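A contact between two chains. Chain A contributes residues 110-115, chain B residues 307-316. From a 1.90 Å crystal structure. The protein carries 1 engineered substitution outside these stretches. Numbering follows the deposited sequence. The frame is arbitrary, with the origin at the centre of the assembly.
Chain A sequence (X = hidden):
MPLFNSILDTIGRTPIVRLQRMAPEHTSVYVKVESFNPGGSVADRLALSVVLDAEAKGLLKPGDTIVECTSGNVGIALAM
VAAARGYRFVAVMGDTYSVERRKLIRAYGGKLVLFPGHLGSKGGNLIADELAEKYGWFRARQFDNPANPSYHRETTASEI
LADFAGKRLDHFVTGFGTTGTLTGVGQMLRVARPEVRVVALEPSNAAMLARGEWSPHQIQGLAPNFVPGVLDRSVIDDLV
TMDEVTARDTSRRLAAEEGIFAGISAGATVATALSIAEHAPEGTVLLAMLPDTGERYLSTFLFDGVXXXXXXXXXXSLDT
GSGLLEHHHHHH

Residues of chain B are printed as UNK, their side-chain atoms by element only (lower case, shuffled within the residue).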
# COMPACT_ATOMS: atom_id res chain seq x y z
N GLY A 110 25.32 16.27 9.17
CA GLY A 110 25.72 15.94 10.53
C GLY A 110 27.16 16.27 10.83
O GLY A 110 27.97 16.46 9.92
N LYS A 111 27.48 16.37 12.11
CA LYS A 111 28.85 16.66 12.54
C LYS A 111 29.41 15.31 12.96
O LYS A 111 28.66 14.39 13.26
CB LYS A 111 28.85 17.63 13.73
CG LYS A 111 28.49 19.06 13.36
CD LYS A 111 29.62 19.74 12.58
CE LYS A 111 29.10 20.93 11.79
NZ LYS A 111 30.20 21.69 11.13
N LEU A 112 30.74 15.21 12.98
CA LEU A 112 31.41 13.96 13.30
C LEU A 112 32.48 14.06 14.39
O LEU A 112 33.40 14.87 14.30
CB LEU A 112 32.05 13.41 12.03
CG LEU A 112 32.60 11.99 11.98
CD1 LEU A 112 31.55 10.99 12.43
CD2 LEU A 112 33.04 11.69 10.55
N VAL A 113 32.34 13.23 15.43
CA VAL A 113 33.30 13.17 16.52
C VAL A 113 33.77 11.72 16.58
O VAL A 113 33.03 10.83 16.99
CB VAL A 113 32.66 13.56 17.89
CG1 VAL A 113 33.64 13.32 19.02
CG2 VAL A 113 32.22 15.01 17.88
N LEU A 114 35.01 11.48 16.15
CA LEU A 114 35.54 10.13 16.15
C LEU A 114 36.34 9.85 17.42
O LEU A 114 36.82 10.77 18.08
CB LEU A 114 36.42 9.91 14.92
CG LEU A 114 35.79 10.25 13.57
CD1 LEU A 114 36.79 9.98 12.44
CD2 LEU A 114 34.53 9.43 13.38
N PHE A 115 36.46 8.57 17.75
CA PHE A 115 37.21 8.14 18.92
C PHE A 115 37.76 6.74 18.66
O PHE A 115 37.23 6.01 17.82
CB PHE A 115 36.33 8.14 20.18
CG PHE A 115 35.28 7.06 20.21
CD1 PHE A 115 34.01 7.29 19.69
CD2 PHE A 115 35.55 5.81 20.78
CE1 PHE A 115 33.01 6.30 19.73
CE2 PHE A 115 34.57 4.81 20.83
CZ PHE A 115 33.30 5.05 20.30
N UNK B 307 35.03 16.44 4.65
CA UNK B 307 35.95 16.06 5.71
C UNK B 307 35.59 14.72 6.34
O UNK B 307 34.52 14.57 6.93
c UNK B 307 35.95 17.17 6.77
o UNK B 307 37.61 15.86 7.88
o UNK B 307 37.11 17.82 8.73
c UNK B 307 36.96 16.93 7.87
N UNK B 308 36.49 13.75 6.24
CA UNK B 308 36.25 12.44 6.81
C UNK B 308 36.81 12.34 8.23
O UNK B 308 36.65 11.32 8.91
c UNK B 308 36.20 11.15 4.62
c UNK B 308 37.04 10.35 3.64
o UNK B 308 37.76 9.44 4.08
o UNK B 308 36.98 10.65 2.43
c UNK B 308 36.89 11.36 5.94
N UNK B 309 37.46 13.41 8.69
CA UNK B 309 38.05 13.43 10.02
C UNK B 309 37.14 13.97 11.12
O UNK B 309 36.01 14.38 10.86
N UNK B 310 37.65 13.96 12.34
CA UNK B 310 36.89 14.45 13.49
C UNK B 310 36.76 15.97 13.49
O UNK B 310 37.66 16.67 13.03
c UNK B 310 37.57 13.99 14.78
o UNK B 310 36.61 13.75 15.79
N UNK B 311 35.65 16.47 14.01
CA UNK B 311 35.41 17.91 14.06
C UNK B 311 36.06 18.57 15.28
O UNK B 311 35.44 19.38 15.96
o UNK B 311 33.94 18.38 11.73
o UNK B 311 32.09 17.64 12.65
c UNK B 311 33.26 18.06 12.73
c UNK B 311 33.90 18.19 14.09
N UNK B 312 37.32 18.23 15.53
CA UNK B 312 38.05 18.79 16.66
C UNK B 312 38.07 20.32 16.59
O UNK B 312 37.94 21.00 17.61
o UNK B 312 38.59 16.19 17.50
c UNK B 312 39.54 16.74 16.89
o UNK B 312 40.53 16.12 16.45
c UNK B 312 39.49 18.25 16.67
N UNK B 313 38.24 20.84 15.38
CA UNK B 313 38.29 22.28 15.16
C UNK B 313 36.95 22.94 15.50
O UNK B 313 36.91 23.96 16.19
c UNK B 313 38.67 22.59 13.72
N UNK B 314 35.87 22.35 15.01
CA UNK B 314 34.55 22.89 15.28
C UNK B 314 34.30 22.93 16.78
O UNK B 314 33.88 23.95 17.32
c UNK B 314 31.06 20.55 16.31
c UNK B 314 28.76 22.23 16.35
c UNK B 314 32.08 22.50 14.90
n UNK B 314 30.22 23.76 14.99
c UNK B 314 31.51 23.68 14.52
c UNK B 314 31.09 21.80 15.66
c UNK B 314 33.48 22.03 14.60
c UNK B 314 28.76 21.01 16.98
c UNK B 314 29.94 22.61 15.69
c UNK B 314 29.89 20.17 16.97
N UNK B 315 34.59 21.81 17.45
CA UNK B 315 34.40 21.72 18.90
C UNK B 315 35.14 22.84 19.62
O UNK B 315 34.63 23.43 20.57
c UNK B 315 33.94 19.19 19.17
c UNK B 315 34.65 17.89 19.52
c UNK B 315 34.89 20.36 19.40
c UNK B 315 32.69 19.37 20.00
N UNK B 316 36.36 23.12 19.17
CA UNK B 316 37.16 24.17 19.78
C UNK B 316 36.52 25.53 19.47
O UNK B 316 36.44 26.40 20.33
c UNK B 316 38.59 24.12 19.24
O HOH W 1 38.64 12.77 18.26

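Position 307 has four side-chain atoms: two carbons, the second carrying two oxygens. The side chain is out of contact with chain A. One oxygen takes a hydrogen bond from the backbone N of position 309. This short carboxylate is Asp B307.

Position 308 has three carbons, the third carrying two oxygens. Its CA-to-CB bond points away from the strand. The contact is made by its backbone, whose O touches Leu A112 and Leu A114. The chain is one carbon longer than at 307, so this is Glu B308. Glu B308 O lies 3.8 Å from Leu A114 CD1 and 4.0 Å from Leu A112 CD2.

Position 309 has no side-chain atoms. Its backbone touches Leu A112 and Leu A114. It is Gly B309. Gly B309 N donates a hydrogen bond to Asp B307 OD2 at 2.6 Å. An ideal CB on Gly B309 would lie 3.2 Å from Asp B307 OD2 and be crowded by it. Gly B309 O also sits 4.0 Å from Leu A112 CD2.

Position 310 has one carbon and then one oxygen. The oxygen accepts a hydrogen bond from the backbone of Leu A114. A single unbranched C-O identifies Ser B310. The bond from Leu A114 N to Ser B310 OG is 2.8 Å long. The chi1 of -147° lies between wells. A water whose O is 2.7 Å from Leu A114 O also makes a weak 3.3 Å hydrogen bond with Ser B310 OG.

Position 311 has two carbons, the second carrying two oxygens. One oxygen takes a hydrogen bond from the backbone of Leu A112. The residue is Asp B311. Leu A112 N donates to Asp B311 OD2 at 2.8 Å, and Asp B311 N donates to Leu A112 O, also at 2.8 Å. The residue holds the N-cap position, but its side chain makes no capping bond.

Position 312 again has two carbons and two terminal oxygens. Its side chain makes no contact with the strand. It is Asp B312, the first residue of the helix.

Position 313 has a single carbon, out of reach of chain A. It is Ala B313.

Position 314 has one carbon, then fused five- and six-membered rings with one nitrogen. Lys A111 lies over one ring face. Only tryptophan fits: Trp B314. Lys A111 NZ is 4.3 Å from the centroid of the Trp B314 five-membered ring, a cation-pi contact. Lys A111 CG is 4.0 Å from the centroid of the Trp B314 six-membered ring, a CH-pi contact.

Position 315 has four carbons, forked at the second. The side chain packs against Val A113. This is Leu B315. Leu B315 CD1 meets Val A113 CG2 at 4.1 Å.

Position 316 has one carbon. It is poorly ordered and touches nothing on the strand. It is Ala B316.

The contact works through the strand backbone. Asp B311 pairs with both the N and the O of Leu A112, using its carboxylate and its own N. Ser B310 takes the N of Leu A114. These three bonds read main-chain groups, while Lys A111 over the tryptophan and Val A113 against Leu B315 add side-chain packing.

Chain B 307-316: DEGSDDAWLA
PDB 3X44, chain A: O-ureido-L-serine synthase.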